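Local coordinates for protein malate oxidoreductase (Thermotoga maritima, PDB 1VL6) that probably catalyses the NAD-dependent oxidative decarboxylation of malate to pyruvate and carbon dioxide, as malic enzymes do, at residues A172-A177 and L327-G332; A178-L183 and L212-K217; K184-K189 and A264-G269; V195-I200 and N206-L211. One frame throughout, in Å; residues are numbered along the deposited sequence.

In the fold
Helix 166-186 ties the set together: contacts 1, 2 and 3 take consecutive stretches of it, the third running off its end, and after a short loop the chain enters strand 194-198, where contact 4 begins. All eight segments belong to the NAD-binding part of the malic enzyme. Contact 4 is nested in the chain loop closed by contact 2, contacts 2 and 3 interlock because their segments alternate, and contact 1 encloses all of them. The centres of contacts 2 and 3 lie about 8 Å apart; those of contacts 1 and 3 about 19 Å. Contacts 3 and 4 reach one sheet through parallel neighbours 266-269 and 194-198, and contact 2 packs beside them through F179, V216, L211 and F266.

Contact 1: A172-A177 and L327-G332; sequences AVVVSA and LLAFPG
With CG1 anti to the backbone N (chi1 -176°) and CG2 beside it, V174 spreads its two methyls over two consecutive residues, L328 and A329. V174 CG2 makes the closer of these touches, 3.7 Å from CB of A329, while V174 CG1 lies 4.0 Å from CD1 of L328. The leucine places its CG beside its own backbone N (chi1 -66°), and its side chain crosses that of V174 at about a right angle, and the two meet through one methyl each. V173, one residue earlier on the helix, adds CG1 at 4.1 Å from CB of A329, and the alanine methyl is thus touched by two valines. A small residue suits this place because the backbones come near, V174 CA and A329 CA being 6.5 Å apart. The beta-branched valines keep their methyls close to the helix surface and present a short, rather rigid apolar ridge. No hydrogen bond crosses the contact. On the helix itself, S176 OG gives its proton to A172 O at 2.7 Å, joining S176 N on that carbonyl from the opposite face, which satisfies a buried hydroxyl. V173 also packs on V353 and I356 of helix 346-358, and V174 on V324. This is apolar packing of a buried helix against the 3-10 turn and loop leading into helix 330-340, within the NAD-binding region of a malic enzyme.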
loop_
_atom_site.group_PDB
_atom_site.type_symbol
_atom_site.label_atom_id
_atom_site.label_comp_id
_atom_site.label_asym_id
_atom_site.label_seq_id
_atom_site.Cartn_x
_atom_site.Cartn_y
_atom_site.Cartn_z
ATOM N N ALA A 172 6.515 -26.446 -18.993
ATOM C CA ALA A 172 7.026 -26.772 -20.318
ATOM C C ALA A 172 7.950 -25.663 -20.857
ATOM O O ALA A 172 8.964 -25.934 -21.456
ATOM C CB ALA A 172 5.879 -27.022 -21.273
ATOM N N VAL A 173 7.600 -24.407 -20.611
ATOM C CA VAL A 173 8.433 -23.291 -21.093
ATOM C C VAL A 173 9.816 -23.310 -20.444
ATOM O O VAL A 173 10.834 -23.266 -21.133
ATOM C CB VAL A 173 7.754 -21.948 -20.855
ATOM C CG1 VAL A 173 8.717 -20.779 -21.038
ATOM C CG2 VAL A 173 6.608 -21.810 -21.804
ATOM N N VAL A 174 9.848 -23.419 -19.130
ATOM C CA VAL A 174 11.103 -23.389 -18.437
ATOM C C VAL A 174 11.930 -24.645 -18.718
ATOM O O VAL A 174 13.137 -24.560 -18.914
ATOM C CB VAL A 174 10.894 -23.210 -16.937
ATOM C CG1 VAL A 174 12.205 -23.088 -16.238
ATOM C CG2 VAL A 174 10.132 -21.962 -16.686
ATOM N N VAL A 175 11.304 -25.806 -18.769
ATOM C CA VAL A 175 12.054 -27.044 -19.065
ATOM C C VAL A 175 12.688 -26.930 -20.459
ATOM O O VAL A 175 13.835 -27.272 -20.651
ATOM C CB VAL A 175 11.138 -28.235 -19.025
ATOM C CG1 VAL A 175 11.796 -29.477 -19.621
ATOM C CG2 VAL A 175 10.652 -28.516 -17.576
ATOM N N SER A 176 11.937 -26.385 -21.410
ATOM C CA SER A 176 12.393 -26.217 -22.756
ATOM C C SER A 176 13.575 -25.282 -22.823
ATOM O O SER A 176 14.553 -25.577 -23.513
ATOM C CB SER A 176 11.269 -25.654 -23.600
ATOM O OG SER A 176 10.254 -26.629 -23.771
ATOM N N ALA A 177 13.532 -24.147 -22.145
ATOM C CA ALA A 177 14.690 -23.251 -22.188
ATOM C C ALA A 177 15.897 -23.923 -21.569
ATOM O O ALA A 177 16.982 -23.837 -22.087
ATOM C CB ALA A 177 14.407 -21.965 -21.475
ATOM N N LEU A 327 8.413 -20.035 -11.899
ATOM C CA LEU A 327 8.484 -18.629 -11.575
ATOM C C LEU A 327 9.220 -17.817 -12.607
ATOM O O LEU A 327 8.978 -16.620 -12.743
ATOM C CB LEU A 327 9.109 -18.410 -10.199
ATOM C CG LEU A 327 9.192 -16.964 -9.719
ATOM C CD1 LEU A 327 7.857 -16.279 -9.686
ATOM C CD2 LEU A 327 9.855 -16.947 -8.330
ATOM N N LEU A 328 10.133 -18.425 -13.329
ATOM C CA LEU A 328 10.808 -17.688 -14.386
ATOM C C LEU A 328 9.878 -17.351 -15.522
ATOM O O LEU A 328 10.182 -16.440 -16.315
ATOM C CB LEU A 328 11.962 -18.498 -14.953
ATOM C CG LEU A 328 13.119 -18.774 -14.013
ATOM C CD1 LEU A 328 13.980 -19.894 -14.548
ATOM C CD2 LEU A 328 13.922 -17.531 -13.863
ATOM N N ALA A 329 8.752 -18.068 -15.622
ATOM C CA ALA A 329 7.882 -17.972 -16.819
ATOM C C ALA A 329 6.593 -17.213 -16.593
ATOM O O ALA A 329 6.255 -16.320 -17.374
ATOM C CB ALA A 329 7.560 -19.347 -17.329
ATOM N N PHE A 330 5.846 -17.572 -15.550
ATOM C CA PHE A 330 4.477 -17.039 -15.424
ATOM C C PHE A 330 4.355 -15.509 -15.268
ATOM O O PHE A 330 3.447 -14.925 -15.802
ATOM C CB PHE A 330 3.653 -17.802 -14.386
ATOM C CG PHE A 330 4.020 -17.559 -12.954
ATOM C CD1 PHE A 330 3.693 -16.355 -12.316
ATOM C CD2 PHE A 330 4.606 -18.574 -12.202
ATOM C CE1 PHE A 330 4.001 -16.156 -10.972
ATOM C CE2 PHE A 330 4.936 -18.380 -10.865
ATOM C CZ PHE A 330 4.640 -17.179 -10.247
ATOM N N PRO A 331 5.247 -14.828 -14.569
ATOM C CA PRO A 331 5.037 -13.412 -14.424
ATOM C C PRO A 331 5.053 -12.704 -15.777
ATOM O O PRO A 331 4.141 -11.913 -16.091
ATOM C CB PRO A 331 6.166 -12.976 -13.496
ATOM C CG PRO A 331 6.524 -14.245 -12.778
ATOM C CD PRO A 331 6.420 -15.286 -13.813
ATOM N N GLY A 332 6.062 -12.988 -16.584
ATOM C CA GLY A 332 6.203 -12.308 -17.875
ATOM C C GLY A 332 5.129 -12.725 -18.831
ATOM O O GLY A 332 4.586 -11.899 -19.541
#

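Contact 2: A178-L183 and L212-K217; sequences AFLNAL and LDLGVK
F179 brings the far end of its ring to V216, with CZ 3.7 Å and CE2 3.8 Å from CG2 of the valine. The phenylalanine reaches there because CG stands anti to the backbone N (chi1 167°), carrying the ring off helix 166-186 toward the residues that follow helix 202-214. V216 answers with the methyl beside its own backbone N, CG1 being the one anti to it (chi1 180°); the side chains meet at a slant. A second pair lies alongside, L180 CD1 to L214 CD1 at 4.1 Å. Both leucines have an extended second torsion, which carries the CD1 methyls outward to meet each other. G215 closes the helix in a Schellman motif, whose positive phi (131°) is most readily taken by glycine; the turn lets L214 and V216, on either side of it, both point to helix 166-186. The F179 ring also meets F266, and V216 and F179 both pack on L211. With no hydrogen bond or charge between the segments, the contact rests on the burial of methyls and an aromatic ring, deepest at F179 and V216 and more open to solvent at the two leucines.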
loop_
_atom_site.group_PDB
_atom_site.type_symbol
_atom_site.label_atom_id
_atom_site.label_comp_id
_atom_site.label_asym_id
_atom_site.label_seq_id
_atom_site.Cartn_x
_atom_site.Cartn_y
_atom_site.Cartn_z
ATOM N N ALA A 178 15.701 -24.591 -20.437
ATOM C CA ALA A 178 16.796 -25.299 -19.782
ATOM C C ALA A 178 17.363 -26.325 -20.744
ATOM O O ALA A 178 18.570 -26.483 -20.854
ATOM C CB ALA A 178 16.283 -25.982 -18.512
ATOM N N PHE A 179 16.473 -27.041 -21.431
ATOM C CA PHE A 179 16.895 -28.102 -22.351
ATOM C C PHE A 179 17.725 -27.538 -23.477
ATOM O O PHE A 179 18.797 -28.035 -23.774
ATOM C CB PHE A 179 15.706 -28.800 -22.947
ATOM C CG PHE A 179 16.043 -29.672 -24.111
ATOM C CD1 PHE A 179 16.551 -30.937 -23.926
ATOM C CD2 PHE A 179 15.803 -29.258 -25.394
ATOM C CE1 PHE A 179 16.805 -31.762 -24.993
ATOM C CE2 PHE A 179 16.075 -30.093 -26.467
ATOM C CZ PHE A 179 16.570 -31.337 -26.263
ATOM N N LEU A 180 17.240 -26.461 -24.083
ATOM C CA LEU A 180 18.016 -25.813 -25.172
ATOM C C LEU A 180 19.416 -25.415 -24.768
ATOM O O LEU A 180 20.370 -25.633 -25.518
ATOM C CB LEU A 180 17.299 -24.596 -25.729
ATOM C CG LEU A 180 16.011 -24.972 -26.472
ATOM C CD1 LEU A 180 15.215 -23.739 -26.811
ATOM C CD2 LEU A 180 16.284 -25.767 -27.728
ATOM N N ASN A 181 19.557 -24.826 -23.590
ATOM C CA ASN A 181 20.869 -24.407 -23.120
ATOM C C ASN A 181 21.754 -25.605 -22.750
ATOM O O ASN A 181 22.937 -25.658 -23.090
ATOM C CB ASN A 181 20.713 -23.409 -21.993
ATOM C CG ASN A 181 20.415 -21.992 -22.505
ATOM O OD1 ASN A 181 20.469 -21.700 -23.709
ATOM N ND2 ASN A 181 20.119 -21.110 -21.588
ATOM N N ALA A 182 21.176 -26.584 -22.087
ATOM C CA ALA A 182 21.934 -27.783 -21.792
ATOM C C ALA A 182 22.449 -28.442 -23.092
ATOM O O ALA A 182 23.588 -28.874 -23.179
ATOM C CB ALA A 182 21.063 -28.758 -20.976
ATOM N N LEU A 183 21.577 -28.501 -24.093
ATOM C CA LEU A 183 21.901 -29.085 -25.384
ATOM C C LEU A 183 23.084 -28.370 -26.049
ATOM O O LEU A 183 23.973 -29.008 -26.564
ATOM C CB LEU A 183 20.663 -29.057 -26.305
ATOM C CG LEU A 183 20.855 -29.704 -27.667
ATOM C CD1 LEU A 183 21.030 -31.232 -27.453
ATOM C CD2 LEU A 183 19.740 -29.405 -28.654
ATOM N N LEU A 212 9.011 -31.877 -29.106
ATOM C CA LEU A 212 8.760 -32.230 -30.496
ATOM C C LEU A 212 8.682 -30.990 -31.350
ATOM O O LEU A 212 9.333 -30.946 -32.330
ATOM C CB LEU A 212 7.525 -33.090 -30.671
ATOM C CG LEU A 212 7.597 -34.481 -30.005
ATOM C CD1 LEU A 212 6.190 -35.105 -29.833
ATOM C CD2 LEU A 212 8.541 -35.462 -30.705
ATOM N N ASP A 213 7.921 -29.990 -30.958
ATOM C CA ASP A 213 7.892 -28.703 -31.656
ATOM C C ASP A 213 9.262 -28.125 -31.875
ATOM O O ASP A 213 9.491 -27.497 -32.895
ATOM C CB ASP A 213 7.232 -27.632 -30.814
ATOM C CG ASP A 213 5.809 -27.529 -31.023
ATOM O OD1 ASP A 213 5.266 -28.314 -31.839
ATOM O OD2 ASP A 213 5.145 -26.677 -30.368
ATOM N N LEU A 214 10.123 -28.228 -30.865
ATOM C CA LEU A 214 11.439 -27.621 -30.933
ATOM C C LEU A 214 12.369 -28.335 -31.914
ATOM O O LEU A 214 13.262 -27.706 -32.480
ATOM C CB LEU A 214 12.082 -27.477 -29.554
ATOM C CG LEU A 214 11.525 -26.308 -28.713
ATOM C CD1 LEU A 214 12.067 -26.371 -27.315
ATOM C CD2 LEU A 214 11.845 -24.976 -29.347
ATOM N N GLY A 215 12.111 -29.609 -32.174
ATOM C CA GLY A 215 12.852 -30.349 -33.177
ATOM C C GLY A 215 13.393 -31.706 -32.778
ATOM O O GLY A 215 14.034 -32.381 -33.602
ATOM N N VAL A 216 13.158 -32.103 -31.527
ATOM C CA VAL A 216 13.619 -33.369 -31.044
ATOM C C VAL A 216 12.835 -34.458 -31.772
ATOM O O VAL A 216 11.648 -34.310 -31.967
ATOM C CB VAL A 216 13.428 -33.453 -29.509
ATOM C CG1 VAL A 216 13.895 -34.756 -28.977
ATOM C CG2 VAL A 216 14.167 -32.355 -28.830
ATOM N N LYS A 217 13.501 -35.532 -32.176
ATOM C CA LYS A 217 12.849 -36.562 -32.931
ATOM C C LYS A 217 12.718 -37.806 -32.110
ATOM O O LYS A 217 11.688 -38.438 -32.142
ATOM C CB LYS A 217 13.516 -36.754 -34.319
ATOM C CG LYS A 217 13.365 -35.453 -35.207
ATOM C CD LYS A 217 13.095 -35.661 -36.690
ATOM C CE LYS A 217 12.699 -34.330 -37.393
ATOM N NZ LYS A 217 11.540 -33.540 -36.752
#

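Contact 3: K184-K189 and A264-G269; sequences KLTEKK and ADFFIG
The polar part of this contact is a salt bridge between K188 and D265. K188 NZ donates to D265 OD1 at 2.5 Å, D265 OD1 accepting through its anti lone pair, the one turned away from OD2. The lysine starts with CG beside its backbone N (chi1 -68°) and is then extended through every later torsion, which gives it the length to span from the loop after helix 166-186 to the residue just before strand 266-269. Several further bonds hold both groups: K188 NZ also donates to R286 O, D265 OD1 is bonded by S285 OG, and D265 OD2 takes the backbone N of K194. The aspartate is therefore fixed at both oxygens. Beside the charges runs a looser van der Waals contact, the hydroxyl oxygen T186 OG1 lying 4.4 Å from F266 CZ at a slant to the ring. The phenylalanine ring also packs against the last turns of the helix, on A182 and L183, an apolar setting that suits a large aromatic side chain, while E187, with a positive phi of 67°, turns the chain so that K188 can point at the strand. A methionine in place of K188 would probably leave D265 without its counter-charge and R286 O without this donor. Since D265 is buried, the ammonium is likely to favour the ionised carboxylate, and a pairing of opposite charges thereby joins the loop after the helix to the residue before the strand.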
loop_
_atom_site.group_PDB
_atom_site.type_symbol
_atom_site.label_atom_id
_atom_site.label_comp_id
_atom_site.label_asym_id
_atom_site.label_seq_id
_atom_site.Cartn_x
_atom_site.Cartn_y
_atom_site.Cartn_z
ATOM N N LYS A 184 23.072 -27.055 -26.006
ATOM C CA LYS A 184 24.150 -26.270 -26.507
ATOM C C LYS A 184 25.450 -26.673 -25.845
ATOM O O LYS A 184 26.430 -26.890 -26.534
ATOM C CB LYS A 184 23.855 -24.783 -26.298
ATOM C CG LYS A 184 24.938 -23.844 -26.734
ATOM C CD LYS A 184 24.557 -22.369 -26.347
ATOM C CE LYS A 184 25.794 -21.394 -26.464
ATOM N NZ LYS A 184 25.547 -20.001 -25.884
ATOM N N LEU A 185 25.467 -26.750 -24.522
ATOM C CA LEU A 185 26.674 -27.093 -23.771
ATOM C C LEU A 185 27.185 -28.485 -24.091
ATOM O O LEU A 185 28.357 -28.726 -24.129
ATOM C CB LEU A 185 26.412 -27.005 -22.269
ATOM C CG LEU A 185 26.196 -25.556 -21.853
ATOM C CD1 LEU A 185 25.676 -25.420 -20.453
ATOM C CD2 LEU A 185 27.491 -24.799 -22.020
ATOM N N THR A 186 26.262 -29.373 -24.319
ATOM C CA THR A 186 26.475 -30.714 -24.801
ATOM C C THR A 186 27.088 -30.841 -26.199
ATOM O O THR A 186 27.707 -31.862 -26.556
ATOM C CB THR A 186 25.048 -31.299 -24.795
ATOM O OG1 THR A 186 24.853 -32.122 -23.621
ATOM C CG2 THR A 186 24.805 -32.112 -25.912
ATOM N N GLU A 187 26.848 -29.837 -27.020
ATOM C CA GLU A 187 27.341 -29.789 -28.395
ATOM C C GLU A 187 26.734 -30.836 -29.326
ATOM O O GLU A 187 27.271 -31.084 -30.391
ATOM C CB GLU A 187 28.872 -29.846 -28.452
ATOM C CG GLU A 187 29.512 -28.527 -28.074
ATOM C CD GLU A 187 31.037 -28.533 -28.069
ATOM O OE1 GLU A 187 31.676 -29.459 -27.483
ATOM O OE2 GLU A 187 31.594 -27.574 -28.636
ATOM N N LYS A 188 25.593 -31.385 -28.967
ATOM C CA LYS A 188 24.893 -32.371 -29.767
ATOM C C LYS A 188 23.774 -31.698 -30.605
ATOM O O LYS A 188 23.348 -30.574 -30.306
ATOM C CB LYS A 188 24.258 -33.404 -28.841
ATOM C CG LYS A 188 25.232 -34.279 -28.119
ATOM C CD LYS A 188 24.604 -35.102 -27.027
ATOM C CE LYS A 188 25.652 -36.056 -26.361
ATOM N NZ LYS A 188 25.039 -36.762 -25.147
ATOM N N LYS A 189 23.297 -32.390 -31.646
ATOM C CA LYS A 189 22.251 -31.849 -32.565
ATOM C C LYS A 189 20.855 -32.248 -32.085
ATOM O O LYS A 189 20.621 -33.391 -31.756
ATOM C CB LYS A 189 22.437 -32.347 -34.003
ATOM C CG LYS A 189 23.829 -32.136 -34.560
ATOM C CD LYS A 189 23.941 -32.579 -36.031
ATOM C CE LYS A 189 24.911 -31.670 -36.803
ATOM N NZ LYS A 189 25.061 -32.071 -38.230
ATOM N N ALA A 264 20.455 -42.926 -23.717
ATOM C CA ALA A 264 19.766 -41.658 -23.729
ATOM C C ALA A 264 20.710 -40.504 -23.450
ATOM O O ALA A 264 21.634 -40.625 -22.673
ATOM C CB ALA A 264 18.641 -41.687 -22.716
ATOM N N ASP A 265 20.433 -39.372 -24.067
ATOM C CA ASP A 265 21.206 -38.165 -23.843
ATOM C C ASP A 265 20.628 -37.281 -22.751
ATOM O O ASP A 265 21.363 -36.564 -22.074
ATOM C CB ASP A 265 21.251 -37.373 -25.132
ATOM C CG ASP A 265 21.920 -38.137 -26.231
ATOM O OD1 ASP A 265 23.170 -38.102 -26.244
ATOM O OD2 ASP A 265 21.291 -38.815 -27.085
ATOM N N PHE A 266 19.305 -37.305 -22.599
ATOM C CA PHE A 266 18.654 -36.524 -21.552
ATOM C C PHE A 266 17.632 -37.374 -20.847
ATOM O O PHE A 266 17.004 -38.269 -21.460
ATOM C CB PHE A 266 17.946 -35.324 -22.138
ATOM C CG PHE A 266 18.870 -34.319 -22.779
ATOM C CD1 PHE A 266 19.474 -34.592 -23.991
ATOM C CD2 PHE A 266 19.071 -33.084 -22.201
ATOM C CE1 PHE A 266 20.277 -33.672 -24.601
ATOM C CE2 PHE A 266 19.879 -32.167 -22.806
ATOM C CZ PHE A 266 20.495 -32.453 -23.996
ATOM N N PHE A 267 17.495 -37.129 -19.547
ATOM C CA PHE A 267 16.382 -37.640 -18.794
ATOM C C PHE A 267 15.695 -36.417 -18.280
ATOM O O PHE A 267 16.352 -35.548 -17.671
ATOM C CB PHE A 267 16.830 -38.521 -17.620
ATOM C CG PHE A 267 15.750 -38.761 -16.566
ATOM C CD1 PHE A 267 14.849 -39.808 -16.695
ATOM C CD2 PHE A 267 15.622 -37.927 -15.492
ATOM C CE1 PHE A 267 13.875 -40.013 -15.765
ATOM C CE2 PHE A 267 14.622 -38.126 -14.567
ATOM C CZ PHE A 267 13.755 -39.170 -14.700
ATOM N N ILE A 268 14.381 -36.346 -18.512
ATOM C CA ILE A 268 13.561 -35.341 -17.883
ATOM C C ILE A 268 12.464 -35.996 -17.081
ATOM O O ILE A 268 11.539 -36.624 -17.620
ATOM C CB ILE A 268 12.969 -34.458 -18.912
ATOM C CG1 ILE A 268 14.087 -33.985 -19.866
ATOM C CG2 ILE A 268 12.346 -33.300 -18.241
ATOM C CD1 ILE A 268 13.701 -32.822 -20.745
ATOM N N GLY A 269 12.572 -35.836 -15.773
ATOM C CA GLY A 269 11.655 -36.446 -14.858
ATOM C C GLY A 269 10.829 -35.431 -14.135
ATOM O O GLY A 269 11.342 -34.464 -13.546
#

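Contact 4: V195-I200 and N206-L211; sequences VVVNGI and NIVKFL
Strand 194-198 and helix 202-214 are the first two elements of a beta-alpha-beta unit completed by strand 218-223, and V195, V197 and I200 meet I207, V208 and L211 where the helix covers the sheet. The local axes run at 159°, close to antiparallel, and approach to 9.5 Å. V197 is the central residue: CG2, beside its backbone N, lies 4.0 Å from L211 CD1 and also near I207 CG2, while CG1, anti to the backbone N (chi1 -179°), is 4.2 Å from V208 CG2. Toward the start of the strand, V195 CG1 meets L211 CD1 tip to tip at 3.9 Å, so one leucine methyl touches both valines. At the other end I200 crosses V208 at about a right angle, its CD1 4.1 Å from V208 CG2. Beta-branched residues suit the strand, and alternation sends V195 and V197 to the helix while V196 faces away from it. G199, with a positive phi of 100°, begins the turn in a conformation that suits glycine. Just beyond it, I200 N bonds to D223 OD2 at the end of strand 218-223. Together with G201 and G204, G199 fits the GxGxxG pattern of dinucleotide-binding proteins, and the strand-turn-helix is consistent with the nucleotide-binding start of a Rossmann fold, as expected for an NAD-dependent malic enzyme.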
loop_
_atom_site.group_PDB
_atom_site.type_symbol
_atom_site.label_atom_id
_atom_site.label_comp_id
_atom_site.label_asym_id
_atom_site.label_seq_id
_atom_site.Cartn_x
_atom_site.Cartn_y
_atom_site.Cartn_z
ATOM N N VAL A 195 15.794 -38.316 -25.821
ATOM C CA VAL A 195 15.369 -37.671 -24.624
ATOM C C VAL A 195 14.286 -38.473 -23.950
ATOM O O VAL A 195 13.248 -38.714 -24.551
ATOM C CB VAL A 195 14.761 -36.330 -24.936
ATOM C CG1 VAL A 195 14.379 -35.602 -23.604
ATOM C CG2 VAL A 195 15.712 -35.492 -25.787
ATOM N N VAL A 196 14.520 -38.884 -22.697
ATOM C CA VAL A 196 13.557 -39.668 -21.963
ATOM C C VAL A 196 12.776 -38.730 -21.072
ATOM O O VAL A 196 13.373 -38.071 -20.244
ATOM C CB VAL A 196 14.225 -40.723 -21.095
ATOM C CG1 VAL A 196 13.193 -41.366 -20.186
ATOM C CG2 VAL A 196 14.825 -41.794 -21.936
ATOM N N VAL A 197 11.450 -38.687 -21.217
ATOM C CA VAL A 197 10.606 -37.953 -20.306
ATOM C C VAL A 197 9.831 -38.924 -19.425
ATOM O O VAL A 197 9.058 -39.726 -19.935
ATOM C CB VAL A 197 9.617 -37.099 -21.056
ATOM C CG1 VAL A 197 8.725 -36.283 -20.054
ATOM C CG2 VAL A 197 10.333 -36.184 -22.002
ATOM N N ASN A 198 9.999 -38.827 -18.107
ATOM C CA ASN A 198 9.314 -39.725 -17.193
ATOM C C ASN A 198 8.293 -38.995 -16.347
ATOM O O ASN A 198 8.635 -38.053 -15.632
ATOM C CB ASN A 198 10.302 -40.385 -16.256
ATOM C CG ASN A 198 9.655 -41.481 -15.387
ATOM O OD1 ASN A 198 9.381 -42.553 -15.876
ATOM N ND2 ASN A 198 9.427 -41.202 -14.089
ATOM N N GLY A 199 7.050 -39.482 -16.381
ATOM C CA GLY A 199 5.920 -38.915 -15.623
ATOM C C GLY A 199 5.095 -38.046 -16.544
ATOM O O GLY A 199 5.362 -36.851 -16.689
ATOM N N ILE A 200 4.092 -38.648 -17.170
ATOM C CA ILE A 200 3.315 -37.955 -18.209
ATOM C C ILE A 200 2.011 -37.462 -17.621
ATOM O O ILE A 200 0.929 -37.929 -17.963
ATOM C CB ILE A 200 3.061 -38.886 -19.409
ATOM C CG1 ILE A 200 4.364 -39.598 -19.833
ATOM C CG2 ILE A 200 2.490 -38.094 -20.585
ATOM C CD1 ILE A 200 5.304 -38.692 -20.522
ATOM N N ASN A 206 3.023 -31.940 -21.706
ATOM C CA ASN A 206 3.344 -30.716 -22.412
ATOM C C ASN A 206 4.816 -30.626 -22.772
ATOM O O ASN A 206 5.175 -30.103 -23.862
ATOM C CB ASN A 206 2.929 -29.502 -21.629
ATOM C CG ASN A 206 1.443 -29.288 -21.650
ATOM O OD1 ASN A 206 0.945 -28.613 -22.532
ATOM N ND2 ASN A 206 0.731 -29.797 -20.648
ATOM N N ILE A 207 5.662 -31.133 -21.877
ATOM C CA ILE A 207 7.110 -31.169 -22.140
ATOM C C ILE A 207 7.368 -31.991 -23.406
ATOM O O ILE A 207 8.144 -31.600 -24.288
ATOM C CB ILE A 207 7.879 -31.772 -20.952
ATOM C CG1 ILE A 207 7.944 -30.764 -19.797
ATOM C CG2 ILE A 207 9.274 -32.153 -21.368
ATOM C CD1 ILE A 207 8.141 -31.415 -18.423
ATOM N N VAL A 208 6.697 -33.125 -23.519
ATOM C CA VAL A 208 6.869 -33.946 -24.715
ATOM C C VAL A 208 6.530 -33.141 -25.960
ATOM O O VAL A 208 7.288 -33.112 -26.916
ATOM C CB VAL A 208 5.976 -35.178 -24.643
ATOM C CG1 VAL A 208 5.963 -35.947 -26.000
ATOM C CG2 VAL A 208 6.421 -36.063 -23.500
ATOM N N LYS A 209 5.381 -32.493 -25.952
ATOM C CA LYS A 209 4.943 -31.739 -27.123
ATOM C C LYS A 209 5.856 -30.538 -27.465
ATOM O O LYS A 209 6.081 -30.255 -28.623
ATOM C CB LYS A 209 3.489 -31.264 -26.930
ATOM C CG LYS A 209 2.474 -32.349 -27.171
ATOM C CD LYS A 209 1.089 -31.814 -27.025
ATOM C CE LYS A 209 0.041 -32.820 -27.441
ATOM N NZ LYS A 209 -1.262 -32.154 -27.301
ATOM N N PHE A 210 6.365 -29.832 -26.464
ATOM C CA PHE A 210 7.304 -28.741 -26.726
ATOM C C PHE A 210 8.575 -29.261 -27.322
ATOM O O PHE A 210 9.077 -28.643 -28.254
ATOM C CB PHE A 210 7.670 -27.945 -25.460
ATOM C CG PHE A 210 6.756 -26.797 -25.163
ATOM C CD1 PHE A 210 5.446 -27.011 -24.786
ATOM C CD2 PHE A 210 7.204 -25.500 -25.256
ATOM C CE1 PHE A 210 4.605 -25.958 -24.513
ATOM C CE2 PHE A 210 6.376 -24.464 -24.966
ATOM C CZ PHE A 210 5.073 -24.689 -24.599
ATOM N N LEU A 211 9.119 -30.357 -26.780
ATOM C CA LEU A 211 10.361 -30.903 -27.342
ATOM C C LEU A 211 10.159 -31.286 -28.801
ATOM O O LEU A 211 11.023 -31.022 -29.652
ATOM C CB LEU A 211 10.882 -32.095 -26.545
ATOM C CG LEU A 211 11.299 -31.797 -25.100
ATOM C CD1 LEU A 211 11.538 -33.096 -24.328
ATOM C CD2 LEU A 211 12.513 -30.921 -25.049
#